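Local coordinates for protein putative thiosulfate sulfurtransferase YNJE (Escherichia coli, PDB 2WLR) that transfers sulfur from thiosulfate to cyanide, giving thiocyanate and sulfite, and works in the periplasm as a monomer built from rhodanese domains, at residues A220-Y225 and Q271-M276; R294-F299 and A318-A323; G313-A318 and G391-W396; T328-F333 and S372-Y377. All coordinates share one frame; numbering follows the deposited sequence.

Overall arrangement
Going from the N terminus, contact 1 comes first. It closes the loop between helix 213-226 of the second rhodanese domain and strand 273-274, an edge strand of the parallel sheet of the third. The other three contacts lie inside that third domain. Contact 2 closes a short loop from the start of helix 296-300 to edge strand 319-320. Contact 3 crosses it: residues 313-318 share A318 with contact 2, and their partner is the distant helix 392-396. Contact 4 is nested in the large loop closed by contact 3 and sets residues 328-333 on helix 369-380. F375 and M376 of that helix also pack on Q221 and L224, linking contacts 4 and 1.

Contact 1 of 4, residues A220-Y225 and Q271-M276; sequences AQIMLY and QLMLDM
The Y225 ring meets M273, a selenomethionine, obliquely: CD1 of Y225 lies 4.1 Å from CB of M273, and the two side chains cross at about a right angle. At the edge of the ring, in its plane, lies the carbonyl O of I222, one turn back in the same helix. The Y225 hydroxyl is bonded to D188, which ties the far end of the ring to its own domain. The second flat group is the Q221 amide. M273 is folded at both chi2 and chi3 and curls against it, with CE 3.2 Å from OE1 of Q221 and SE 3.6 Å from NE2. That NE2 comes within 2.8 Å of the L272 carbonyl O. Q221 CG is anti to the backbone N (chi1 -176°), and the bend at chi2 brings the amide round to M273 and the L272 carbonyl. The contact joins two rhodanese domains: helix 213-226 of the second meets strand 273-274, an edge strand of the parallel sheet of the third. L272 and L274 pair with V388 of the neighbouring strand through backbone bonds. At one end L272 CD1 rests on L224 CB at 3.7 Å. Beside Q221, M273 CE reaches I222 CG1 at 4.0 Å.

Contact 2 of 4, residues R294-F299 and A318-A323; sequences RSWPEF and ARWGHA
W296, F299 and W320 form an aromatic cluster in the third rhodanese domain, where the first turn of helix 296-300 meets edge strand 319-320 of the parallel sheet. All three side chains have CG anti to the backbone N; with chi1 at -169° and -172°, the rings of W296 and F299, one turn apart, both reach W320. W296 and W320 make an edge-to-face pair with six-membered ring centroids 4.7 Å apart. The CE3 edge of W296 stands over the centre of one W320 face, and H322 N covers the opposite face. F299 meets W320 obliquely. Its own face takes W320 CB in a CH-pi contact, 3.9 Å from the centroid, and R409 adds a cation-pi contact. S295 is the N-cap of the helix. Its N and OG both bond to E298 OE2, while E298 OE1 takes R294 NE at 3.1 Å in a salt bridge. R294 NH1 bonds to G313 O and bridges to E314. E298 OE2 also bridges to R370, assigned to substrate binding by similarity, which is consistent with a second-shell place for E298. W320 NE1 gives a nearly straight 2.7 Å hydrogen bond to R294 O, which lies almost in the ring plane.

Contact 3 of 4, residues G313-A318 and G391-W396; sequences GEIAGA and GGWYEW
I315 sits under the W396 indole, and this is the tight part of the contact. Its CG1 makes a CH-pi contact over the five-membered ring, 3.6 Å from the centroid and 12° off the normal. Its CG2 lies over the same face, 3.7 Å from CZ2 of W396, offset toward the rim. The ring is also fixed by a bond from W396 NE1 to P403 O. W393 packs closely too, but on backbone. Its CH2 is 3.4 Å from G313 C, and G313 O lies above the same indole, offset toward the rim. G313 has backbone angles that call for glycine. The fit then slackens: I315 CG1 is 4.2 Å from W393 CE3. A type II turn from I315 to A318 takes the partly exposed A316 and G317 away from helix 392-396. The contact brings strand 314-315 onto this C-terminal helix of the third rhodanese domain. The packing is aliphatic on W396 and peptide against indole on W393. The buried carboxylate of E314 is served by R294, S292, Y364 and the I315 N-H. R294 also makes a cation-pi contact with W393, so E314 and the indole probably both stabilise its charge.

Contact 4 of 4, residues T328-F333 and S372-Y377; sequences THMEDF and SETFMY
F333, M330 and T374 bury the most surface here. T374 CG2 stands over one face of the F333 ring, 3.7 Å from the centroid and 24° off the normal, and comes closest to CZ at 3.4 Å. The T374 rotamer explains this. OG1 lies between the backbone N and the carbonyl carbon (chi1 51°) and bonds to A371 O in its own helix, which leaves the methyl to face the ring. M330, a selenomethionine, is bent at chi2 and chi3. Its CE reaches T374 CG2 at 3.8 Å, and the two side chains cross at about a right angle. Its CG lies 3.5 Å from E373 OE1, and the M330 and E373 side chains run past each other in opposite directions. On the same side of F333, toward the next turn of the helix, F333 CB meets the edge of the Y377 ring, 4.0 Å from CE2. F333 is backed by I346 and M349 of helix 343-351. The contact lays the loop after strand 319-320 on helix 369-380. This helix follows C365, the residue that carries the persulfide intermediate and is oxidised to a sulfinic acid here. It also holds R370, a likely substrate-binding residue, whose side chain is about 4 Å from that of M330. The packing is mostly apolar, with the carboxylate O of E373 set against the M330 chain. E373 OE2 turns to H334, consistent with a largely apolar seat beside the active-site helix.

Contact 1 of 4, residues A220-Y225 and Q271-M276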
loop_
_atom_site.group_PDB
_atom_site.type_symbol
_atom_site.label_atom_id
_atom_site.label_comp_id
_atom_site.label_asym_id
_atom_site.label_seq_id
_atom_site.Cartn_x
_atom_site.Cartn_y
_atom_site.Cartn_z
ATOM N N ALA A 220 -2.325 -1.166 11.744
ATOM C CA ALA A 220 -3.138 -2.161 11.096
ATOM C C ALA A 220 -2.570 -3.545 11.190
ATOM O O ALA A 220 -3.309 -4.502 11.455
ATOM C CB ALA A 220 -3.353 -1.783 9.603
ATOM N N GLN A 221 -1.288 -3.714 10.886
ATOM C CA GLN A 221 -0.700 -5.032 10.870
ATOM C C GLN A 221 -0.738 -5.640 12.279
ATOM O O GLN A 221 -0.985 -6.842 12.449
ATOM C CB GLN A 221 0.721 -4.983 10.304
ATOM C CG GLN A 221 1.433 -6.349 10.146
ATOM C CD GLN A 221 2.109 -6.848 11.425
ATOM O OE1 GLN A 221 2.261 -6.110 12.361
ATOM N NE2 GLN A 221 2.473 -8.133 11.453
ATOM N N ILE A 222 -0.509 -4.801 13.300
ATOM C CA ILE A 222 -0.544 -5.279 14.684
ATOM C C ILE A 222 -1.974 -5.700 15.070
ATOM O O ILE A 222 -2.179 -6.725 15.710
ATOM C CB ILE A 222 0.045 -4.230 15.639
ATOM C CG1 ILE A 222 1.567 -4.211 15.475
ATOM C CG2 ILE A 222 -0.285 -4.574 17.112
ATOM C CD1 ILE A 222 2.239 -2.980 16.030
HETATM N N MSE A 223 -2.967 -4.967 14.583
HETATM C CA MSE A 223 -4.363 -5.387 14.803
HETATM C C MSE A 223 -4.696 -6.698 14.137
HETATM O O MSE A 223 -5.435 -7.527 14.705
HETATM C CB MSE A 223 -5.334 -4.319 14.332
HETATM C CG MSE A 223 -5.324 -3.105 15.219
HETATM SE SE MSE A 223 -6.737 -1.877 14.712
HETATM C CE MSE A 223 -6.400 -0.568 16.177
ATOM N N LEU A 224 -4.162 -6.935 12.931
ATOM C CA LEU A 224 -4.411 -8.201 12.223
ATOM C C LEU A 224 -3.777 -9.358 13.015
ATOM O O LEU A 224 -4.380 -10.404 13.193
ATOM C CB LEU A 224 -3.871 -8.166 10.797
ATOM C CG LEU A 224 -4.719 -7.345 9.839
ATOM C CD1 LEU A 224 -3.893 -7.077 8.575
ATOM C CD2 LEU A 224 -6.028 -8.020 9.460
ATOM N N TYR A 225 -2.554 -9.157 13.491
ATOM C CA TYR A 225 -1.912 -10.106 14.374
ATOM C C TYR A 225 -2.804 -10.430 15.576
ATOM O O TYR A 225 -2.989 -11.611 15.929
ATOM C CB TYR A 225 -0.560 -9.531 14.841
ATOM C CG TYR A 225 -0.019 -10.119 16.101
ATOM C CD1 TYR A 225 0.737 -11.268 16.075
ATOM C CD2 TYR A 225 -0.257 -9.505 17.318
ATOM C CE1 TYR A 225 1.241 -11.829 17.262
ATOM C CE2 TYR A 225 0.214 -10.056 18.499
ATOM C CZ TYR A 225 0.975 -11.210 18.460
ATOM O OH TYR A 225 1.443 -11.744 19.666
ATOM N N GLN A 271 1.146 -15.916 13.196
ATOM C CA GLN A 271 2.052 -16.120 12.064
ATOM C C GLN A 271 2.348 -14.809 11.267
ATOM O O GLN A 271 3.239 -14.768 10.431
ATOM C CB GLN A 271 1.513 -17.252 11.133
ATOM C CG GLN A 271 0.378 -16.889 10.206
ATOM C CD GLN A 271 -0.951 -16.596 10.879
ATOM O OE1 GLN A 271 -1.141 -16.891 12.076
ATOM N NE2 GLN A 271 -1.891 -16.060 10.119
ATOM N N LEU A 272 1.590 -13.748 11.534
ATOM C CA LEU A 272 1.788 -12.472 10.826
ATOM C C LEU A 272 2.975 -11.691 11.362
ATOM O O LEU A 272 3.391 -10.709 10.734
ATOM C CB LEU A 272 0.538 -11.600 10.884
ATOM C CG LEU A 272 -0.725 -12.242 10.292
ATOM C CD1 LEU A 272 -1.904 -11.310 10.367
ATOM C CD2 LEU A 272 -0.469 -12.735 8.877
HETATM N N MSE A 273 3.532 -12.103 12.495
HETATM C CA MSE A 273 4.716 -11.471 13.058
HETATM C C MSE A 273 5.781 -12.522 13.293
HETATM O O MSE A 273 5.490 -13.620 13.779
HETATM C CB MSE A 273 4.428 -10.771 14.382
HETATM C CG MSE A 273 5.469 -9.697 14.716
HETATM SE SE MSE A 273 5.309 -8.078 13.613
HETATM C CE MSE A 273 4.246 -7.031 14.715
ATOM N N LEU A 274 7.007 -12.202 12.916
ATOM C CA LEU A 274 8.135 -13.073 13.185
ATOM C C LEU A 274 9.056 -12.464 14.205
ATOM O O LEU A 274 9.230 -11.242 14.279
ATOM C CB LEU A 274 8.940 -13.371 11.929
ATOM C CG LEU A 274 8.240 -14.008 10.761
ATOM C CD1 LEU A 274 9.313 -14.464 9.763
ATOM C CD2 LEU A 274 7.368 -15.201 11.130
ATOM N N ASP A 275 9.668 -13.352 14.986
ATOM C CA ASP A 275 10.751 -12.985 15.859
ATOM C C ASP A 275 12.104 -13.197 15.154
ATOM O O ASP A 275 12.159 -13.644 14.016
ATOM C CB ASP A 275 10.660 -13.739 17.199
ATOM C CG ASP A 275 10.987 -15.223 17.109
ATOM O OD1 ASP A 275 11.602 -15.723 16.135
ATOM O OD2 ASP A 275 10.632 -15.918 18.100
HETATM N N MSE A 276 13.193 -12.879 15.856
HETATM C CA MSE A 276 14.504 -12.901 15.215
HETATM C C MSE A 276 14.918 -14.259 14.689
HETATM O O MSE A 276 15.468 -14.360 13.597
HETATM C CB MSE A 276 15.567 -12.389 16.161
HETATM C CG MSE A 276 16.943 -12.308 15.528
HETATM SE SE MSE A 276 18.111 -11.146 16.554
HETATM C CE MSE A 276 18.040 -12.166 18.205
#

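Contact 2 of 4, residues R294-F299 and A318-A323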
loop_
_atom_site.group_PDB
_atom_site.type_symbol
_atom_site.label_atom_id
_atom_site.label_comp_id
_atom_site.label_asym_id
_atom_site.label_seq_id
_atom_site.Cartn_x
_atom_site.Cartn_y
_atom_site.Cartn_z
ATOM N N ARG A 294 14.155 -0.869 3.316
ATOM C CA ARG A 294 15.016 0.207 3.749
ATOM C C ARG A 294 15.545 0.950 2.543
ATOM O O ARG A 294 15.610 0.371 1.451
ATOM C CB ARG A 294 16.148 -0.352 4.618
ATOM C CG ARG A 294 15.634 -0.989 5.905
ATOM C CD ARG A 294 16.738 -1.618 6.782
ATOM N NE ARG A 294 17.591 -0.598 7.369
ATOM C CZ ARG A 294 18.869 -0.785 7.715
ATOM N NH1 ARG A 294 19.472 -1.938 7.470
ATOM N NH2 ARG A 294 19.551 0.225 8.254
ATOM N N SER A 295 15.869 2.223 2.714
ATOM C CA SER A 295 16.398 3.028 1.592
ATOM C C SER A 295 17.716 2.410 1.155
ATOM O O SER A 295 18.387 1.751 1.951
ATOM C CB SER A 295 16.591 4.481 1.994
ATOM O OG SER A 295 17.592 4.619 3.001
ATOM N N TRP A 296 18.094 2.631 -0.088
ATOM C CA TRP A 296 19.361 2.092 -0.578
ATOM C C TRP A 296 20.585 2.508 0.301
ATOM O O TRP A 296 21.407 1.648 0.597
ATOM C CB TRP A 296 19.554 2.455 -2.071
ATOM C CG TRP A 296 20.675 1.736 -2.691
ATOM C CD1 TRP A 296 21.879 2.267 -3.068
ATOM C CD2 TRP A 296 20.715 0.361 -3.029
ATOM N NE1 TRP A 296 22.648 1.292 -3.607
ATOM C CE2 TRP A 296 21.970 0.108 -3.612
ATOM C CE3 TRP A 296 19.806 -0.702 -2.900
ATOM C CZ2 TRP A 296 22.337 -1.149 -4.046
ATOM C CZ3 TRP A 296 20.175 -1.940 -3.327
ATOM C CH2 TRP A 296 21.441 -2.165 -3.900
ATOM N N PRO A 297 20.696 3.785 0.720
ATOM C CA PRO A 297 21.812 4.134 1.642
ATOM C C PRO A 297 21.846 3.287 2.929
ATOM O O PRO A 297 22.919 2.992 3.464
ATOM C CB PRO A 297 21.557 5.599 1.955
ATOM C CG PRO A 297 20.903 6.106 0.697
ATOM C CD PRO A 297 19.965 4.981 0.282
ATOM N N GLU A 298 20.672 2.925 3.449
ATOM C CA GLU A 298 20.605 1.991 4.566
ATOM C C GLU A 298 21.044 0.575 4.159
ATOM O O GLU A 298 21.813 -0.093 4.855
ATOM C CB GLU A 298 19.170 1.927 5.111
ATOM C CG GLU A 298 18.708 3.138 5.862
ATOM C CD GLU A 298 17.201 3.083 6.106
ATOM O OE1 GLU A 298 16.801 2.422 7.090
ATOM O OE2 GLU A 298 16.458 3.661 5.287
ATOM N N PHE A 299 20.522 0.086 3.037
ATOM C CA PHE A 299 20.813 -1.252 2.537
ATOM C C PHE A 299 22.314 -1.451 2.299
ATOM O O PHE A 299 22.833 -2.537 2.560
ATOM C CB PHE A 299 20.022 -1.528 1.241
ATOM C CG PHE A 299 20.108 -2.941 0.747
ATOM C CD1 PHE A 299 19.345 -3.968 1.325
ATOM C CD2 PHE A 299 20.943 -3.276 -0.318
ATOM C CE1 PHE A 299 19.399 -5.245 0.881
ATOM C CE2 PHE A 299 21.003 -4.594 -0.768
ATOM C CZ PHE A 299 20.234 -5.580 -0.157
ATOM N N ALA A 318 19.552 -10.772 3.333
ATOM C CA ALA A 318 18.263 -10.112 3.113
ATOM C C ALA A 318 18.214 -9.584 1.690
ATOM O O ALA A 318 19.223 -9.119 1.146
ATOM C CB ALA A 318 18.063 -8.975 4.129
ATOM N N ARG A 319 17.040 -9.682 1.091
ATOM C CA ARG A 319 16.816 -9.213 -0.263
ATOM C C ARG A 319 16.202 -7.834 -0.217
ATOM O O ARG A 319 15.330 -7.579 0.603
ATOM C CB ARG A 319 15.936 -10.198 -1.000
ATOM C CG ARG A 319 16.649 -11.545 -1.222
ATOM C CD ARG A 319 15.738 -12.670 -1.578
ATOM N NE ARG A 319 16.552 -13.830 -1.992
ATOM C CZ ARG A 319 16.151 -15.095 -1.940
ATOM N NH1 ARG A 319 14.950 -15.440 -1.512
ATOM N NH2 ARG A 319 16.992 -16.052 -2.331
ATOM N N TRP A 320 16.604 -6.933 -1.099
ATOM C CA TRP A 320 16.095 -5.570 -1.074
ATOM C C TRP A 320 14.706 -5.523 -1.645
ATOM O O TRP A 320 14.471 -6.008 -2.732
ATOM C CB TRP A 320 16.947 -4.631 -1.917
ATOM C CG TRP A 320 16.633 -3.151 -1.652
ATOM C CD1 TRP A 320 16.457 -2.543 -0.442
ATOM C CD2 TRP A 320 16.511 -2.113 -2.629
ATOM N NE1 TRP A 320 16.224 -1.220 -0.600
ATOM C CE2 TRP A 320 16.267 -0.914 -1.934
ATOM C CE3 TRP A 320 16.601 -2.079 -4.025
ATOM C CZ2 TRP A 320 16.088 0.296 -2.580
ATOM C CZ3 TRP A 320 16.414 -0.874 -4.660
ATOM C CH2 TRP A 320 16.162 0.294 -3.943
ATOM N N GLY A 321 13.776 -4.906 -0.913
ATOM C CA GLY A 321 12.393 -4.798 -1.376
ATOM C C GLY A 321 12.009 -3.472 -2.000
ATOM O O GLY A 321 10.835 -3.253 -2.296
ATOM N N HIS A 322 12.970 -2.582 -2.209
ATOM C CA HIS A 322 12.713 -1.179 -2.468
ATOM C C HIS A 322 12.075 -0.496 -1.244
ATOM O O HIS A 322 11.716 -1.137 -0.271
ATOM C CB HIS A 322 11.913 -0.969 -3.762
ATOM C CG HIS A 322 12.703 -1.297 -4.991
ATOM N ND1 HIS A 322 13.176 -0.334 -5.859
ATOM C CD2 HIS A 322 13.137 -2.476 -5.469
ATOM C CE1 HIS A 322 13.852 -0.921 -6.837
ATOM N NE2 HIS A 322 13.845 -2.220 -6.623
ATOM N N ALA A 323 12.000 0.834 -1.277
ATOM C CA ALA A 323 11.450 1.603 -0.148
ATOM C C ALA A 323 11.273 3.054 -0.574
ATOM O O ALA A 323 10.385 3.372 -1.375
ATOM C CB ALA A 323 12.346 1.462 1.112
#

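Contact 3 of 4, residues G313-A318 and G391-W396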
loop_
_atom_site.group_PDB
_atom_site.type_symbol
_atom_site.label_atom_id
_atom_site.label_comp_id
_atom_site.label_asym_id
_atom_site.label_seq_id
_atom_site.Cartn_x
_atom_site.Cartn_y
_atom_site.Cartn_z
ATOM N N GLY A 313 24.647 -1.048 8.232
ATOM C CA GLY A 313 24.695 -2.243 7.448
ATOM C C GLY A 313 23.300 -2.797 7.319
ATOM O O GLY A 313 22.320 -2.117 7.660
ATOM N N GLU A 314 23.252 -4.033 6.849
ATOM C CA GLU A 314 22.044 -4.751 6.549
ATOM C C GLU A 314 22.161 -6.197 7.004
ATOM O O GLU A 314 23.265 -6.736 7.140
ATOM C CB GLU A 314 21.839 -4.707 5.042
ATOM C CG GLU A 314 20.489 -5.177 4.578
ATOM C CD GLU A 314 19.361 -4.429 5.274
ATOM O OE1 GLU A 314 18.847 -3.470 4.684
ATOM O OE2 GLU A 314 19.021 -4.756 6.431
ATOM N N ILE A 315 21.013 -6.841 7.217
ATOM C CA ILE A 315 20.957 -8.265 7.513
ATOM C C ILE A 315 21.545 -9.051 6.348
ATOM O O ILE A 315 21.095 -8.938 5.190
ATOM C CB ILE A 315 19.512 -8.727 7.809
ATOM C CG1 ILE A 315 18.965 -7.955 9.013
ATOM C CG2 ILE A 315 19.451 -10.277 7.978
ATOM C CD1 ILE A 315 17.618 -8.430 9.507
ATOM N N ALA A 316 22.565 -9.850 6.632
ATOM C CA ALA A 316 23.210 -10.640 5.590
ATOM C C ALA A 316 22.247 -11.686 5.047
ATOM O O ALA A 316 21.647 -12.467 5.798
ATOM C CB ALA A 316 24.476 -11.320 6.132
ATOM N N GLY A 317 22.100 -11.697 3.724
ATOM C CA GLY A 317 21.189 -12.571 3.043
ATOM C C GLY A 317 19.819 -11.955 2.777
ATOM O O GLY A 317 19.027 -12.571 2.086
ATOM N N ALA A 318 19.552 -10.772 3.333
ATOM C CA ALA A 318 18.263 -10.112 3.113
ATOM C C ALA A 318 18.214 -9.584 1.690
ATOM O O ALA A 318 19.223 -9.119 1.146
ATOM C CB ALA A 318 18.063 -8.975 4.129
ATOM N N GLY A 391 11.500 -6.954 14.934
ATOM C CA GLY A 391 12.770 -6.426 15.445
ATOM C C GLY A 391 13.592 -5.652 14.421
ATOM O O GLY A 391 14.219 -4.624 14.736
ATOM N N GLY A 392 13.606 -6.161 13.192
ATOM C CA GLY A 392 14.293 -5.502 12.101
ATOM C C GLY A 392 15.766 -5.298 12.352
ATOM O O GLY A 392 16.430 -6.073 13.067
ATOM N N TRP A 393 16.284 -4.235 11.765
ATOM C CA TRP A 393 17.704 -3.952 11.867
ATOM C C TRP A 393 18.066 -3.533 13.287
ATOM O O TRP A 393 19.152 -3.837 13.774
ATOM C CB TRP A 393 18.095 -2.879 10.853
ATOM C CG TRP A 393 19.507 -2.403 11.044
ATOM C CD1 TRP A 393 19.900 -1.178 11.461
ATOM C CD2 TRP A 393 20.695 -3.149 10.765
ATOM N NE1 TRP A 393 21.286 -1.115 11.497
ATOM C CE2 TRP A 393 21.789 -2.315 11.081
ATOM C CE3 TRP A 393 20.934 -4.444 10.327
ATOM C CZ2 TRP A 393 23.124 -2.752 10.952
ATOM C CZ3 TRP A 393 22.236 -4.886 10.203
ATOM C CH2 TRP A 393 23.317 -4.026 10.500
ATOM N N TYR A 394 17.169 -2.855 13.983
ATOM C CA TYR A 394 17.454 -2.467 15.370
ATOM C C TYR A 394 17.744 -3.650 16.269
ATOM O O TYR A 394 18.703 -3.644 17.033
ATOM C CB TYR A 394 16.275 -1.660 15.956
ATOM C CG TYR A 394 16.531 -0.820 17.199
ATOM C CD1 TYR A 394 17.822 -0.442 17.593
ATOM C CD2 TYR A 394 15.474 -0.342 17.953
ATOM C CE1 TYR A 394 18.027 0.339 18.732
ATOM C CE2 TYR A 394 15.672 0.430 19.081
ATOM C CZ TYR A 394 16.950 0.791 19.452
ATOM O OH TYR A 394 17.087 1.576 20.582
ATOM N N GLU A 395 16.920 -4.680 16.191
ATOM C CA GLU A 395 17.154 -5.872 16.967
ATOM C C GLU A 395 18.361 -6.637 16.442
ATOM O O GLU A 395 19.248 -7.015 17.237
ATOM C CB GLU A 395 15.915 -6.753 16.969
ATOM C CG GLU A 395 16.064 -7.946 17.911
ATOM C CD GLU A 395 14.965 -8.948 17.814
ATOM O OE1 GLU A 395 14.387 -9.157 16.716
ATOM O OE2 GLU A 395 14.721 -9.564 18.868
ATOM N N TRP A 396 18.400 -6.893 15.141
ATOM C CA TRP A 396 19.433 -7.753 14.549
ATOM C C TRP A 396 20.804 -7.241 14.932
ATOM O O TRP A 396 21.645 -8.004 15.437
ATOM C CB TRP A 396 19.288 -7.773 13.034
ATOM C CG TRP A 396 20.174 -8.730 12.331
ATOM C CD1 TRP A 396 21.374 -8.464 11.767
ATOM C CD2 TRP A 396 19.881 -10.088 12.046
ATOM N NE1 TRP A 396 21.866 -9.573 11.164
ATOM C CE2 TRP A 396 20.981 -10.604 11.315
ATOM C CE3 TRP A 396 18.809 -10.941 12.344
ATOM C CZ2 TRP A 396 21.035 -11.921 10.881
ATOM C CZ3 TRP A 396 18.871 -12.253 11.909
ATOM C CH2 TRP A 396 19.975 -12.728 11.181
#

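Contact 4 of 4, residues T328-F333 and S372-Y377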
loop_
_atom_site.group_PDB
_atom_site.type_symbol
_atom_site.label_atom_id
_atom_site.label_comp_id
_atom_site.label_asym_id
_atom_site.label_seq_id
_atom_site.Cartn_x
_atom_site.Cartn_y
_atom_site.Cartn_z
ATOM N N THR A 328 12.219 7.744 6.229
ATOM C CA THR A 328 10.855 8.182 6.525
ATOM C C THR A 328 9.970 8.348 5.273
ATOM O O THR A 328 8.884 8.922 5.364
ATOM C CB THR A 328 10.856 9.494 7.329
ATOM O OG1 THR A 328 11.726 10.443 6.699
ATOM C CG2 THR A 328 11.325 9.249 8.755
ATOM N N HIS A 329 10.419 7.825 4.134
ATOM C CA HIS A 329 9.679 7.948 2.867
ATOM C C HIS A 329 9.581 6.611 2.161
ATOM O O HIS A 329 10.366 5.695 2.392
ATOM C CB HIS A 329 10.344 8.983 1.954
ATOM C CG HIS A 329 10.203 10.387 2.450
ATOM N ND1 HIS A 329 11.082 10.950 3.354
ATOM C CD2 HIS A 329 9.271 11.335 2.191
ATOM C CE1 HIS A 329 10.697 12.187 3.622
ATOM N NE2 HIS A 329 9.606 12.448 2.925
HETATM N N MSE A 330 8.583 6.531 1.284
HETATM C CA MSE A 330 8.224 5.279 0.614
HETATM C C MSE A 330 7.870 5.494 -0.849
HETATM O O MSE A 330 6.979 4.839 -1.404
HETATM C CB MSE A 330 7.066 4.572 1.395
HETATM C CG MSE A 330 7.495 3.898 2.740
HETATM SE SE MSE A 330 8.615 2.441 2.345
HETATM C CE MSE A 330 7.195 1.199 2.122
ATOM N N GLU A 331 8.642 6.341 -1.529
ATOM C CA GLU A 331 8.326 6.687 -2.911
ATOM C C GLU A 331 8.236 5.531 -3.905
ATOM O O GLU A 331 7.444 5.607 -4.862
ATOM C CB GLU A 331 9.334 7.708 -3.487
ATOM C CG GLU A 331 9.373 9.049 -2.804
ATOM C CD GLU A 331 10.460 9.123 -1.753
ATOM O OE1 GLU A 331 10.809 8.071 -1.150
ATOM O OE2 GLU A 331 10.962 10.252 -1.506
ATOM N N ASP A 332 9.000 4.463 -3.688
ATOM C CA ASP A 332 9.009 3.340 -4.620
ATOM C C ASP A 332 7.706 2.598 -4.638
ATOM O O ASP A 332 7.497 1.775 -5.493
ATOM C CB ASP A 332 10.147 2.349 -4.320
ATOM C CG ASP A 332 11.529 2.973 -4.404
ATOM O OD1 ASP A 332 11.679 3.917 -5.195
ATOM O OD2 ASP A 332 12.476 2.510 -3.701
ATOM N N PHE A 333 6.857 2.846 -3.649
ATOM C CA PHE A 333 5.579 2.168 -3.576
ATOM C C PHE A 333 4.391 3.053 -3.917
ATOM O O PHE A 333 3.250 2.556 -3.862
ATOM C CB PHE A 333 5.443 1.591 -2.185
ATOM C CG PHE A 333 6.335 0.415 -1.970
ATOM C CD1 PHE A 333 5.923 -0.856 -2.356
ATOM C CD2 PHE A 333 7.581 0.580 -1.402
ATOM C CE1 PHE A 333 6.779 -1.946 -2.187
ATOM C CE2 PHE A 333 8.423 -0.535 -1.227
ATOM C CZ PHE A 333 7.995 -1.773 -1.620
ATOM N N SER A 372 5.434 -2.608 7.534
ATOM C CA SER A 372 4.004 -2.794 7.693
ATOM C C SER A 372 3.226 -2.301 6.504
ATOM O O SER A 372 2.220 -2.911 6.135
ATOM C CB SER A 372 3.523 -2.087 8.941
ATOM O OG SER A 372 4.203 -2.586 10.093
ATOM N N GLU A 373 3.650 -1.192 5.939
ATOM C CA GLU A 373 3.025 -0.700 4.714
ATOM C C GLU A 373 3.167 -1.735 3.601
ATOM O O GLU A 373 2.166 -2.037 2.894
ATOM C CB GLU A 373 3.635 0.663 4.326
ATOM C CG GLU A 373 3.029 1.242 3.066
ATOM C CD GLU A 373 3.429 2.682 2.797
ATOM O OE1 GLU A 373 4.198 3.285 3.592
ATOM O OE2 GLU A 373 2.967 3.213 1.767
ATOM N N THR A 374 4.358 -2.291 3.389
ATOM C CA THR A 374 4.522 -3.302 2.354
ATOM C C THR A 374 3.745 -4.565 2.667
ATOM O O THR A 374 3.217 -5.194 1.742
ATOM C CB THR A 374 5.984 -3.671 2.053
ATOM O OG1 THR A 374 6.686 -3.987 3.248
ATOM C CG2 THR A 374 6.674 -2.479 1.389
ATOM N N PHE A 375 3.692 -4.953 3.945
ATOM C CA PHE A 375 2.843 -6.074 4.336
ATOM C C PHE A 375 1.402 -5.837 3.900
ATOM O O PHE A 375 0.749 -6.727 3.326
ATOM C CB PHE A 375 2.861 -6.278 5.839
ATOM C CG PHE A 375 1.860 -7.270 6.332
ATOM C CD1 PHE A 375 0.597 -6.855 6.665
ATOM C CD2 PHE A 375 2.191 -8.599 6.502
ATOM C CE1 PHE A 375 -0.344 -7.760 7.138
ATOM C CE2 PHE A 375 1.235 -9.497 6.967
ATOM C CZ PHE A 375 -0.030 -9.050 7.293
HETATM N N MSE A 376 0.860 -4.657 4.202
HETATM C CA MSE A 376 -0.528 -4.376 3.813
HETATM C C MSE A 376 -0.743 -4.408 2.314
HETATM O O MSE A 376 -1.757 -4.910 1.856
HETATM C CB MSE A 376 -1.034 -3.074 4.435
HETATM C CG MSE A 376 -1.070 -3.045 5.948
HETATM SE SE MSE A 376 -2.316 -4.337 6.717
HETATM C CE MSE A 376 -3.987 -3.371 6.304
ATOM N N TYR A 377 0.192 -3.866 1.544
ATOM C CA TYR A 377 0.099 -3.962 0.084
ATOM C C TYR A 377 0.158 -5.430 -0.403
ATOM O O TYR A 377 -0.677 -5.850 -1.174
ATOM C CB TYR A 377 1.175 -3.127 -0.581
ATOM C CG TYR A 377 1.093 -1.632 -0.325
ATOM C CD1 TYR A 377 -0.115 -1.022 0.088
ATOM C CD2 TYR A 377 2.222 -0.837 -0.431
ATOM C CE1 TYR A 377 -0.193 0.326 0.322
ATOM C CE2 TYR A 377 2.130 0.526 -0.206
ATOM C CZ TYR A 377 0.920 1.085 0.175
ATOM O OH TYR A 377 0.858 2.446 0.409
#